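Local coordinates for monosaccharide-transporting ATPase (Actinobacillus succinogenes, PDB 5DTE), which binds the sugar D-allose in a cleft and probably serves as the periplasmic sugar-receptor component of an ABC transporter, at residues A[58-63]-A[83-88]; A[137-142]-A[178-183]; A[150-155]-A[243-248]; A[209-214]-A[232-237]; A[253-258]-A[262-267]. All coordinates share one frame; numbering follows the deposited sequence.

Contact 1: A[58-63]-A[83-88]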
# COMPACT_ATOMS: atom_id res chain seq x y z
N ASP A 58 -9.82 -13.76 -19.27
CA ASP A 58 -9.95 -12.48 -19.97
C ASP A 58 -10.01 -11.36 -18.94
O ASP A 58 -10.97 -11.28 -18.18
CB ASP A 58 -11.20 -12.46 -20.88
CG ASP A 58 -10.93 -13.01 -22.29
OD1 ASP A 58 -9.74 -13.19 -22.67
OD2 ASP A 58 -11.91 -13.27 -23.03
N LEU A 59 -8.99 -10.50 -18.92
CA LEU A 59 -8.83 -9.51 -17.84
C LEU A 59 -9.10 -8.04 -18.25
O LEU A 59 -8.49 -7.52 -19.18
CB LEU A 59 -7.42 -9.60 -17.26
CG LEU A 59 -7.23 -8.64 -16.10
CD1 LEU A 59 -7.91 -9.22 -14.87
CD2 LEU A 59 -5.76 -8.38 -15.86
N ILE A 60 -9.99 -7.39 -17.51
CA ILE A 60 -10.46 -6.05 -17.86
C ILE A 60 -10.03 -4.99 -16.87
O ILE A 60 -10.66 -4.83 -15.82
CB ILE A 60 -11.99 -6.00 -17.97
CG1 ILE A 60 -12.53 -7.27 -18.62
CG2 ILE A 60 -12.43 -4.77 -18.72
CD1 ILE A 60 -13.97 -7.15 -19.04
N VAL A 61 -8.99 -4.23 -17.20
CA VAL A 61 -8.47 -3.19 -16.32
C VAL A 61 -9.08 -1.81 -16.58
O VAL A 61 -9.06 -1.31 -17.71
CB VAL A 61 -6.94 -3.06 -16.43
CG1 VAL A 61 -6.46 -1.91 -15.59
CG2 VAL A 61 -6.27 -4.37 -16.00
N GLN A 62 -9.65 -1.21 -15.54
CA GLN A 62 -10.14 0.16 -15.61
C GLN A 62 -9.62 0.91 -14.42
O GLN A 62 -9.67 0.42 -13.30
CB GLN A 62 -11.67 0.22 -15.63
CG GLN A 62 -12.33 -0.70 -16.65
CD GLN A 62 -13.61 -0.10 -17.20
OE1 GLN A 62 -13.93 1.06 -16.93
NE2 GLN A 62 -14.35 -0.89 -17.97
N VAL A 63 -9.12 2.10 -14.67
CA VAL A 63 -8.46 2.88 -13.65
C VAL A 63 -9.28 4.14 -13.41
O VAL A 63 -9.85 4.70 -14.34
CB VAL A 63 -7.03 3.18 -14.09
CG1 VAL A 63 -6.32 4.13 -13.16
CG2 VAL A 63 -6.28 1.87 -14.17
N LYS A 83 -22.59 -5.07 -16.62
CA LYS A 83 -22.12 -5.86 -17.75
C LYS A 83 -22.12 -7.36 -17.45
O LYS A 83 -21.83 -8.18 -18.33
CB LYS A 83 -20.71 -5.42 -18.16
CG LYS A 83 -20.62 -4.00 -18.72
CD LYS A 83 -19.19 -3.63 -19.10
CE LYS A 83 -18.54 -4.72 -19.94
NZ LYS A 83 -17.12 -4.39 -20.26
N LYS A 84 -22.47 -7.71 -16.21
CA LYS A 84 -22.46 -9.09 -15.72
C LYS A 84 -21.13 -9.76 -16.07
O LYS A 84 -21.06 -10.77 -16.77
CB LYS A 84 -23.63 -9.89 -16.29
CG LYS A 84 -24.99 -9.49 -15.74
CD LYS A 84 -26.02 -10.55 -16.11
CE LYS A 84 -27.38 -10.30 -15.49
NZ LYS A 84 -28.04 -11.58 -15.05
N VAL A 85 -20.08 -9.13 -15.59
CA VAL A 85 -18.75 -9.68 -15.66
C VAL A 85 -18.70 -10.92 -14.72
O VAL A 85 -19.57 -11.09 -13.85
CB VAL A 85 -17.73 -8.57 -15.29
CG1 VAL A 85 -17.61 -8.41 -13.79
CG2 VAL A 85 -16.40 -8.78 -15.95
N ASP A 86 -17.73 -11.82 -14.90
CA ASP A 86 -17.73 -13.06 -14.12
C ASP A 86 -17.24 -12.88 -12.67
O ASP A 86 -17.79 -13.48 -11.74
CB ASP A 86 -16.90 -14.13 -14.84
CG ASP A 86 -17.53 -14.58 -16.14
OD1 ASP A 86 -18.73 -14.93 -16.15
OD2 ASP A 86 -16.82 -14.58 -17.17
N ALA A 87 -16.21 -12.05 -12.50
CA ALA A 87 -15.78 -11.60 -11.17
C ALA A 87 -15.20 -10.18 -11.20
O ALA A 87 -14.82 -9.66 -12.26
CB ALA A 87 -14.75 -12.56 -10.58
N ILE A 88 -15.14 -9.55 -10.03
CA ILE A 88 -14.50 -8.25 -9.88
C ILE A 88 -13.45 -8.23 -8.75
O ILE A 88 -13.69 -8.68 -7.63
CB ILE A 88 -15.53 -7.15 -9.61
CG1 ILE A 88 -16.76 -7.33 -10.50
CG2 ILE A 88 -14.91 -5.79 -9.84
CD1 ILE A 88 -17.88 -6.42 -10.11

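Contact 2: A[137-142]-A[178-183]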
# COMPACT_ATOMS: atom_id res chain seq x y z
N ASP A 137 -0.96 -6.84 6.63
CA ASP A 137 -1.08 -6.08 7.87
C ASP A 137 -0.21 -4.85 7.72
O ASP A 137 1.01 -4.94 7.81
CB ASP A 137 -0.66 -6.93 9.07
CG ASP A 137 -1.36 -6.52 10.35
OD1 ASP A 137 -1.53 -5.30 10.58
OD2 ASP A 137 -1.76 -7.41 11.13
N ASN A 138 -0.82 -3.70 7.45
CA ASN A 138 -0.03 -2.49 7.24
C ASN A 138 0.46 -1.95 8.57
O ASN A 138 1.49 -1.26 8.63
CB ASN A 138 -0.83 -1.43 6.47
CG ASN A 138 -1.12 -1.85 5.03
OD1 ASN A 138 -0.23 -2.26 4.29
ND2 ASN A 138 -2.37 -1.74 4.63
N PHE A 139 -0.24 -2.28 9.64
CA PHE A 139 0.19 -1.89 10.99
C PHE A 139 1.50 -2.56 11.31
O PHE A 139 2.49 -1.90 11.68
CB PHE A 139 -0.85 -2.26 12.04
CG PHE A 139 -0.45 -1.94 13.45
CD1 PHE A 139 -0.75 -0.70 14.01
CD2 PHE A 139 0.20 -2.90 14.24
CE1 PHE A 139 -0.40 -0.42 15.32
CE2 PHE A 139 0.54 -2.63 15.55
CZ PHE A 139 0.26 -1.39 16.10
N ASN A 140 1.48 -3.88 11.17
CA ASN A 140 2.65 -4.72 11.34
C ASN A 140 3.81 -4.33 10.39
O ASN A 140 4.98 -4.25 10.81
CB ASN A 140 2.26 -6.17 11.13
CG ASN A 140 3.10 -7.11 11.94
OD1 ASN A 140 3.78 -7.98 11.39
ND2 ASN A 140 3.08 -6.93 13.27
N GLY A 141 3.46 -4.08 9.12
CA GLY A 141 4.43 -3.66 8.13
C GLY A 141 5.19 -2.43 8.56
O GLY A 141 6.42 -2.41 8.46
N GLY A 142 4.47 -1.42 9.04
CA GLY A 142 5.07 -0.20 9.57
C GLY A 142 5.86 -0.43 10.87
O GLY A 142 6.96 0.10 11.05
N ALA A 178 4.37 2.45 12.99
CA ALA A 178 5.61 3.17 13.27
C ALA A 178 5.63 3.71 14.70
O ALA A 178 6.57 3.43 15.46
CB ALA A 178 5.80 4.30 12.27
N LEU A 179 4.58 4.45 15.06
CA LEU A 179 4.46 5.05 16.39
C LEU A 179 4.70 4.03 17.50
O LEU A 179 5.45 4.29 18.44
CB LEU A 179 3.08 5.70 16.58
CG LEU A 179 2.76 7.00 15.81
CD1 LEU A 179 1.43 7.60 16.26
CD2 LEU A 179 3.88 8.03 15.95
N LYS A 180 4.09 2.85 17.37
CA LYS A 180 4.25 1.82 18.38
C LYS A 180 5.71 1.41 18.53
O LYS A 180 6.18 1.12 19.62
CB LYS A 180 3.42 0.58 18.05
CG LYS A 180 3.55 -0.49 19.11
CD LYS A 180 3.44 -1.88 18.54
CE LYS A 180 3.68 -2.93 19.61
NZ LYS A 180 2.77 -4.11 19.43
N ALA A 181 6.43 1.40 17.41
CA ALA A 181 7.80 0.94 17.38
C ALA A 181 8.80 1.92 18.03
O ALA A 181 9.72 1.48 18.74
CB ALA A 181 8.20 0.65 15.96
N PHE A 182 8.66 3.22 17.77
CA PHE A 182 9.61 4.20 18.34
C PHE A 182 9.32 4.36 19.81
O PHE A 182 10.20 4.72 20.61
CB PHE A 182 9.53 5.57 17.64
CG PHE A 182 9.76 5.50 16.15
CD1 PHE A 182 10.77 4.72 15.62
CD2 PHE A 182 8.94 6.20 15.28
CE1 PHE A 182 10.96 4.65 14.27
CE2 PHE A 182 9.13 6.11 13.94
CZ PHE A 182 10.15 5.34 13.43
N ALA A 183 8.07 4.08 20.18
CA ALA A 183 7.64 4.13 21.57
C ALA A 183 8.47 3.15 22.41
O ALA A 183 8.52 3.27 23.63
CB ALA A 183 6.15 3.82 21.69

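Contact 3: A[150-155]-A[243-248]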
# COMPACT_ATOMS: atom_id res chain seq x y z
N ALA A 150 14.84 2.34 13.47
CA ALA A 150 15.16 2.70 14.85
C ALA A 150 16.49 2.11 15.24
O ALA A 150 17.38 2.82 15.71
CB ALA A 150 14.09 2.23 15.80
N GLU A 151 16.63 0.81 15.01
CA GLU A 151 17.89 0.10 15.17
C GLU A 151 19.02 0.68 14.31
O GLU A 151 20.14 0.85 14.78
CB GLU A 151 17.69 -1.38 14.85
CG GLU A 151 16.73 -2.06 15.81
CD GLU A 151 17.40 -2.48 17.11
OE1 GLU A 151 16.85 -2.18 18.20
OE2 GLU A 151 18.47 -3.13 17.04
N ALA A 152 18.71 1.00 13.05
CA ALA A 152 19.69 1.55 12.10
C ALA A 152 20.30 2.90 12.51
O ALA A 152 21.49 3.13 12.28
CB ALA A 152 19.06 1.67 10.73
N ILE A 153 19.50 3.78 13.11
CA ILE A 153 20.04 5.08 13.51
C ILE A 153 20.53 5.06 14.94
O ILE A 153 20.79 6.10 15.54
CB ILE A 153 19.02 6.22 13.34
CG1 ILE A 153 17.81 6.03 14.25
CG2 ILE A 153 18.60 6.31 11.90
CD1 ILE A 153 17.14 7.36 14.65
N GLY A 154 20.65 3.86 15.49
CA GLY A 154 21.38 3.67 16.73
C GLY A 154 20.53 3.66 17.98
O GLY A 154 21.01 4.09 19.03
N LYS A 155 19.29 3.18 17.87
CA LYS A 155 18.33 3.19 18.98
C LYS A 155 18.09 4.61 19.56
O LYS A 155 17.52 4.75 20.66
CB LYS A 155 18.80 2.23 20.08
CG LYS A 155 18.97 0.77 19.61
CD LYS A 155 19.78 -0.08 20.59
CE LYS A 155 19.39 -1.57 20.52
NZ LYS A 155 20.54 -2.49 20.21
N LYS A 243 23.66 10.80 6.66
CA LYS A 243 23.47 11.39 7.98
C LYS A 243 22.01 11.31 8.42
O LYS A 243 21.70 11.41 9.60
CB LYS A 243 23.95 12.85 7.98
CG LYS A 243 25.43 13.01 8.35
CD LYS A 243 26.20 13.94 7.42
CE LYS A 243 27.70 13.87 7.75
NZ LYS A 243 28.51 15.08 7.30
N VAL A 244 21.12 11.10 7.46
CA VAL A 244 19.72 10.79 7.77
C VAL A 244 19.31 9.53 7.02
O VAL A 244 19.48 9.44 5.80
CB VAL A 244 18.74 11.95 7.41
CG1 VAL A 244 17.33 11.59 7.80
CG2 VAL A 244 19.15 13.25 8.08
N LEU A 245 18.79 8.56 7.74
CA LEU A 245 18.39 7.30 7.13
C LEU A 245 16.88 7.26 6.90
O LEU A 245 16.10 7.66 7.76
CB LEU A 245 18.84 6.12 7.98
CG LEU A 245 20.30 6.20 8.42
CD1 LEU A 245 20.69 4.98 9.28
CD2 LEU A 245 21.20 6.35 7.21
N VAL A 246 16.49 6.77 5.74
CA VAL A 246 15.11 6.81 5.29
C VAL A 246 14.58 5.37 5.14
O VAL A 246 15.31 4.48 4.69
CB VAL A 246 15.01 7.62 3.96
CG1 VAL A 246 13.59 7.67 3.39
CG2 VAL A 246 15.57 9.03 4.17
N SER A 247 13.33 5.14 5.56
CA SER A 247 12.64 3.88 5.29
C SER A 247 11.38 4.12 4.46
O SER A 247 10.69 5.14 4.63
CB SER A 247 12.30 3.17 6.60
OG SER A 247 11.56 4.02 7.45
N GLY A 248 11.08 3.19 3.56
CA GLY A 248 9.91 3.28 2.71
C GLY A 248 9.02 2.06 2.80
O GLY A 248 9.22 1.20 3.66

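Contact 4: A[209-214]-A[232-237]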
# COMPACT_ATOMS: atom_id res chain seq x y z
N ASN A 209 11.28 21.22 3.98
CA ASN A 209 10.77 22.14 4.99
C ASN A 209 10.84 21.53 6.40
O ASN A 209 10.94 22.25 7.40
CB ASN A 209 9.34 22.54 4.62
CG ASN A 209 9.26 23.20 3.25
OD1 ASN A 209 10.13 23.98 2.85
ND2 ASN A 209 8.20 22.87 2.51
N ILE A 210 10.82 20.20 6.49
CA ILE A 210 10.92 19.51 7.77
C ILE A 210 12.37 19.40 8.27
O ILE A 210 12.64 19.46 9.47
CB ILE A 210 10.29 18.12 7.68
CG1 ILE A 210 8.77 18.26 7.51
CG2 ILE A 210 10.62 17.28 8.89
CD1 ILE A 210 8.02 16.95 7.67
N LEU A 211 13.31 19.29 7.33
CA LEU A 211 14.74 19.19 7.65
C LEU A 211 15.33 20.52 8.09
O LEU A 211 16.24 20.54 8.91
CB LEU A 211 15.51 18.64 6.44
CG LEU A 211 15.56 17.13 6.21
CD1 LEU A 211 16.26 16.83 4.89
CD2 LEU A 211 16.23 16.38 7.38
N THR A 212 14.84 21.62 7.53
CA THR A 212 15.26 22.92 7.99
C THR A 212 14.72 23.18 9.40
O THR A 212 15.43 23.69 10.25
CB THR A 212 14.79 24.04 7.08
OG1 THR A 212 15.15 23.75 5.73
CG2 THR A 212 15.43 25.34 7.50
N ALA A 213 13.47 22.79 9.62
CA ALA A 213 12.78 23.00 10.90
C ALA A 213 13.47 22.35 12.13
O ALA A 213 13.57 22.99 13.18
CB ALA A 213 11.34 22.50 10.78
N ASN A 214 13.88 21.08 12.01
CA ASN A 214 14.74 20.44 13.01
C ASN A 214 15.99 19.89 12.37
O ASN A 214 15.92 18.90 11.63
CB ASN A 214 14.04 19.29 13.75
CG ASN A 214 12.68 19.67 14.28
OD1 ASN A 214 11.93 20.40 13.63
ND2 ASN A 214 12.36 19.20 15.48
N VAL A 232 14.62 11.01 0.23
CA VAL A 232 16.05 10.83 0.00
C VAL A 232 16.64 12.00 -0.80
O VAL A 232 17.69 12.53 -0.46
CB VAL A 232 16.35 9.51 -0.72
CG1 VAL A 232 17.82 9.43 -1.10
CG2 VAL A 232 15.96 8.33 0.14
N THR A 233 15.95 12.40 -1.87
CA THR A 233 16.38 13.52 -2.71
C THR A 233 16.57 14.80 -1.92
O THR A 233 17.49 15.57 -2.19
CB THR A 233 15.36 13.77 -3.83
OG1 THR A 233 15.11 12.54 -4.51
CG2 THR A 233 15.90 14.79 -4.82
N ALA A 234 15.70 15.02 -0.94
CA ALA A 234 15.85 16.12 -0.01
C ALA A 234 17.16 16.00 0.76
O ALA A 234 17.99 16.92 0.71
CB ALA A 234 14.68 16.18 0.94
N VAL A 235 17.38 14.90 1.48
CA VAL A 235 18.59 14.83 2.30
C VAL A 235 19.86 14.99 1.44
O VAL A 235 20.76 15.73 1.82
CB VAL A 235 18.64 13.53 3.18
CG1 VAL A 235 17.35 13.35 3.93
CG2 VAL A 235 18.97 12.29 2.38
N GLU A 236 19.92 14.37 0.25
CA GLU A 236 21.10 14.51 -0.62
C GLU A 236 21.24 15.92 -1.20
O GLU A 236 22.36 16.40 -1.43
CB GLU A 236 21.05 13.47 -1.75
CG GLU A 236 21.28 12.03 -1.27
CD GLU A 236 21.47 11.04 -2.42
OE1 GLU A 236 20.78 11.19 -3.46
OE2 GLU A 236 22.30 10.12 -2.27
N ASN A 237 20.11 16.57 -1.44
CA ASN A 237 20.11 17.98 -1.80
C ASN A 237 20.71 18.76 -0.65
O ASN A 237 21.57 19.61 -0.84
CB ASN A 237 18.70 18.49 -2.09
CG ASN A 237 18.29 18.33 -3.56
OD1 ASN A 237 18.96 17.66 -4.35
ND2 ASN A 237 17.18 18.94 -3.91

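Contact 5: A[253-258]-A[262-267]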
# COMPACT_ATOMS: atom_id res chain seq x y z
N PRO A 253 10.85 -1.39 -7.64
CA PRO A 253 12.21 -1.54 -8.16
C PRO A 253 13.18 -0.43 -7.75
O PRO A 253 14.24 -0.73 -7.20
CB PRO A 253 12.00 -1.53 -9.68
CG PRO A 253 10.51 -1.58 -9.91
CD PRO A 253 9.85 -1.87 -8.60
N LEU A 254 12.82 0.82 -7.99
CA LEU A 254 13.71 1.95 -7.70
C LEU A 254 14.06 2.09 -6.19
O LEU A 254 15.21 2.39 -5.84
CB LEU A 254 13.07 3.25 -8.21
CG LEU A 254 13.88 4.52 -7.99
CD1 LEU A 254 15.24 4.42 -8.66
CD2 LEU A 254 13.08 5.73 -8.45
N ALA A 255 13.08 1.89 -5.32
CA ALA A 255 13.32 1.83 -3.88
C ALA A 255 14.31 0.72 -3.53
O ALA A 255 15.27 0.92 -2.78
CB ALA A 255 12.01 1.62 -3.14
N ILE A 256 14.06 -0.46 -4.09
CA ILE A 256 14.96 -1.60 -3.92
C ILE A 256 16.39 -1.26 -4.35
O ILE A 256 17.34 -1.61 -3.66
CB ILE A 256 14.45 -2.80 -4.73
CG1 ILE A 256 13.11 -3.29 -4.18
CG2 ILE A 256 15.50 -3.91 -4.79
CD1 ILE A 256 13.13 -3.65 -2.74
N GLU A 257 16.53 -0.58 -5.48
CA GLU A 257 17.84 -0.18 -5.98
C GLU A 257 18.54 0.75 -4.98
O GLU A 257 19.70 0.53 -4.61
CB GLU A 257 17.70 0.49 -7.35
CG GLU A 257 19.00 0.93 -7.98
CD GLU A 257 18.77 1.69 -9.28
OE1 GLU A 257 17.60 1.74 -9.72
OE2 GLU A 257 19.75 2.23 -9.84
N TYR A 258 17.81 1.77 -4.52
CA TYR A 258 18.30 2.68 -3.49
C TYR A 258 18.76 1.93 -2.25
O TYR A 258 19.78 2.25 -1.65
CB TYR A 258 17.22 3.69 -3.11
CG TYR A 258 17.18 4.97 -3.93
CD1 TYR A 258 17.88 5.08 -5.13
CD2 TYR A 258 16.46 6.08 -3.48
CE1 TYR A 258 17.84 6.26 -5.86
CE2 TYR A 258 16.41 7.25 -4.21
CZ TYR A 258 17.10 7.34 -5.40
OH TYR A 258 17.06 8.50 -6.12
N GLY A 262 22.53 1.91 -0.73
CA GLY A 262 22.64 2.47 0.61
C GLY A 262 21.90 3.79 0.78
O GLY A 262 21.82 4.33 1.88
N LYS A 263 21.34 4.31 -0.32
CA LYS A 263 20.58 5.56 -0.28
C LYS A 263 19.36 5.43 0.65
O LYS A 263 18.90 6.43 1.23
CB LYS A 263 20.13 5.96 -1.68
CG LYS A 263 21.25 6.33 -2.66
CD LYS A 263 20.70 7.09 -3.89
CE LYS A 263 21.79 7.47 -4.89
NZ LYS A 263 22.86 8.37 -4.35
N MET A 264 18.86 4.21 0.79
CA MET A 264 17.78 3.88 1.73
C MET A 264 18.17 2.80 2.74
O MET A 264 19.02 1.96 2.47
CB MET A 264 16.53 3.42 0.99
CG MET A 264 15.71 4.53 0.36
SD MET A 264 14.05 3.88 0.18
CE MET A 264 13.60 4.67 -1.35
N GLN A 265 17.52 2.83 3.90
CA GLN A 265 17.76 1.83 4.92
C GLN A 265 16.97 0.57 4.63
O GLN A 265 17.53 -0.52 4.56
CB GLN A 265 17.37 2.37 6.29
CG GLN A 265 17.26 1.27 7.33
CD GLN A 265 18.59 0.60 7.58
OE1 GLN A 265 19.66 1.22 7.48
NE2 GLN A 265 18.54 -0.69 7.91
N ASN A 266 15.67 0.74 4.45
CA ASN A 266 14.79 -0.37 4.12
C ASN A 266 13.52 0.09 3.44
O ASN A 266 13.16 1.26 3.51
CB ASN A 266 14.44 -1.14 5.37
CG ASN A 266 13.39 -0.44 6.21
OD1 ASN A 266 12.19 -0.60 5.99
ND2 ASN A 266 13.85 0.36 7.16
N THR A 267 12.85 -0.86 2.80
CA THR A 267 11.45 -0.70 2.38
C THR A 267 10.80 -2.02 2.71
O THR A 267 11.51 -2.99 2.98
CB THR A 267 11.31 -0.39 0.89
OG1 THR A 267 9.99 0.08 0.62
CG2 THR A 267 11.59 -1.61 0.06

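Contact 1: A[58-63]-A[83-88]
Ile60 reaches its CD1 methyl to the side chain of Val85, where CD1 lies 4.3 Å from Val85 CG2. The Ile60 chain is extended beyond CB (chi2 -166°), which carries CD1 away from the strand and across the gap; the nearest CA atoms, those of Ile60 and Ile88, are 9.2 Å apart. The same methyl meets the far end of the Lys83 chain, Ile60 CD1 standing 4.4 Å from Lys83 NZ, a loose packing approach. The wide spacing follows from the topology. Strand 58-63 is the outermost strand of a parallel sheet, and strand 28-33 runs between it and strand 87-90, so that the chain makes a beta-alpha-beta crossover through helix 70-82 and passes over one strand, as in the Rossmann-like lobes of periplasmic binding proteins. Ile60 and Val85 both also touch Gln28 of the intervening strand, while Val85 and Ile88 pack on Met80 of the helix. Lys84, with positive phi, ends that helix in a Schellman motif, and the turn then brings Val85 round toward Ile60. On the next residue, the Asp86 carboxylate accepts a hydrogen bond from the backbone of Gln28 through OD2.

Contact 2: A[137-142]-A[178-183]
The backbones of Gly142 and Ala178 come within 5.0 Å at their CA atoms, where the first part of helix 138-152 meets the last part of helix 169-182. With no side chain on Gly142, main chain packs against main chain: Gly142 C is 3.9 Å from Ala178 N. The methyl of Ala178 packs on Ala146, and Ala181, one turn on, reaches Tyr143 and Ala146 of the first helix, so small residues line the close side of the pair.

Nearer the surface the contact is made by longer side chains. Phe139 CG lies anti to the backbone N (chi1 178°), which swings the ring out toward the second helix until CZ meets Lys180 CD at 4.0 Å. The two side chains cross at about a right angle, and the methylene approaches the ring obliquely. The lysine chain bends at chi2, before CD, and again at chi4, beyond it, and its charge has a cation-pi partner in Tyr143.

Asp137 is the N-cap of helix 138-152, its OD1 receiving a weak bond from Asn140 N at 3.4 Å. Asn138 OD1 bonds NH2 of Arg174, an allose-pocket residue, and thus stands in the sugar site's second shell. Between the two segments the contact is backbone packing and carbon contact, flanked by the polar ties to Arg174 and Tyr143, implying that close fit probably sets the spacing there.

Contact 3: A[150-155]-A[243-248]
The end of helix 138-152 and strand 245-247, the last strand of the four-stranded parallel sheet, meet as two layers of an alpha/beta sandwich, and between these two segments Leu245 makes the join. Its CD1 makes the closest approaches, with CB and CG also against Ile153 CG2. Ile153 CG2 lies 3.6 Å from Leu245 CD1, and Ala152 adds its methyl, CB, at 4.0 Å from the same Leu245 CD1; the carbonyl oxygen of Ala152 also borders this methyl. The side chains of Leu245 and Ile153 lie alongside each other with their ends pointing opposite ways.

The rotamer of Ile153 divides its two branches. CG1 sits between the backbone N and the carbonyl carbon (chi1 64°), which leaves CG2 to face the leucine while the longer branch leads away from it. The isoleucine side chain also touches Asn218 and Ile188 of strand 188-195, at the other edge of the sheet.

Behind this packing the helix closes in a Schellman motif, with Gly154 in the positive-phi position. Lys155 N bonds to Ala150 O at 2.9 Å and Gly154 N to Glu151 O at 3.1 Å, which turns the chain sharply just beyond Ile153. A long salt bridge between Lys155 and Glu151 spans the outside of the turn.

Residues of the strand alternate: Leu245 points to helix 138-152, where Ser247 OG also bonds Glu145 OE2, whereas Val244 and Val246 point the other way and pack on helix 225-237. A parallel sheet covered by helices on both faces in this manner is the three-layer alpha-beta-alpha architecture of the type I periplasmic binding protein lobe.

Contact 4: A[209-214]-A[232-237]
Leu211 and Val235 supply most of the apolar packing between these helix ends. Leu211 CD1 meets Val235 CG1 at 3.8 Å and also lies 4.0 Å from Val235 CA, so the methyl rests against the base of the valine as well as its branch. Ala234 borders the same methyl, its CB being 4.3 Å from Leu211 CD1. The leucine is extended past CB (chi2 175°), and this reach lets one methyl bridge helices whose nearest CA atoms, of Leu211 and Val235, stand 7.9 Å apart. The contact extends back along the helices, where Ala234 touches Leu204, Thr207 and Thr208.

The backbone bonds, by contrast, stay within each helix. Glu236 N bonds to Val232 O and Asn237 N to Thr233 O, while Asn214 N closes the last turn of the other helix on Ile210 O at 3.3 Å. Thr212 and Thr233 likewise turn their hydroxyls back on their own helices, to the carbonyls of Thr208 and Ile229, whereas the Glu236 carboxylate reaches out to a salt bridge with Lys263.

Ile210, one residue before the leucine, packs on Ala192 and Gln194 of strand 188-195. Successive helices 200-213 and 225-237, linked through strand 219-222 and lying side by side on one face of a parallel sheet, are typical of a Rossmann-like lobe.

Contact 5: A[253-258]-A[262-267]
Tyr258 offers one face of its ring to Lys263, whose CD lies 3.8 Å from the ring centroid and 19° off the ring normal, a CH-pi contact displaced toward the CE1 side of the ring. Met264 approaches obliquely at the CD2 side, its CE methyl 3.8 Å from Tyr258 CD2. That methyl also meets the helix surface, with Met264 CE 3.9 Å from Ala255 CB. Farther along, Ile256 CD1 touches Thr267 CG2 at 3.8 Å, the two side chains crossing at about a right angle.

The backbone closes the same turn. Gly262, at positive phi, ends helix 253-261, and Tyr258 O receives a weak bond from Gly262 N, bent to 122°. A straighter one runs from Met264 N to Tyr258 O, 3.3 Å, although this donor stands well above the carbonyl plane.

The polar ends have partners on helix 225-237. Lys263 bends at chi4 and pairs through NZ with Glu236, and Thr267 OG1 is hydrogen-bonded to Asp225 OD1 at the head of that helix. The methyl and hydroxyl of Thr267 thus serve different neighbours. The chemistry implies a division of labour: apolar packing and the bonds to Tyr258 O hold the chain back on its own helix, while Lys263 and Thr267 tie it to the preceding helix 225-237.

How the contacts relate
Contact 1 stands apart in one lobe, its nearest atoms about 17 Å from those of contact 5, whereas contacts 2 to 5 lie in the other. Contacts 2 and 3 share helix 138-152, one near its start on the sugar side, about 11 Å from the allose at Gly142, the other at its outer end. Contact 4 is nested in the chain loop closed by contact 3, and its Val235 packs on Val244. Contact 4 is the buried one and wholly apolar across its helices; contact 3 is superficial, while contacts 1, 2 and 5 are partly buried. Contact 5, the most extensive, alone carries backbone hydrogen bonds between its own segments, and probable bonds such as Gln265 N to Val246 O join it to contact 3.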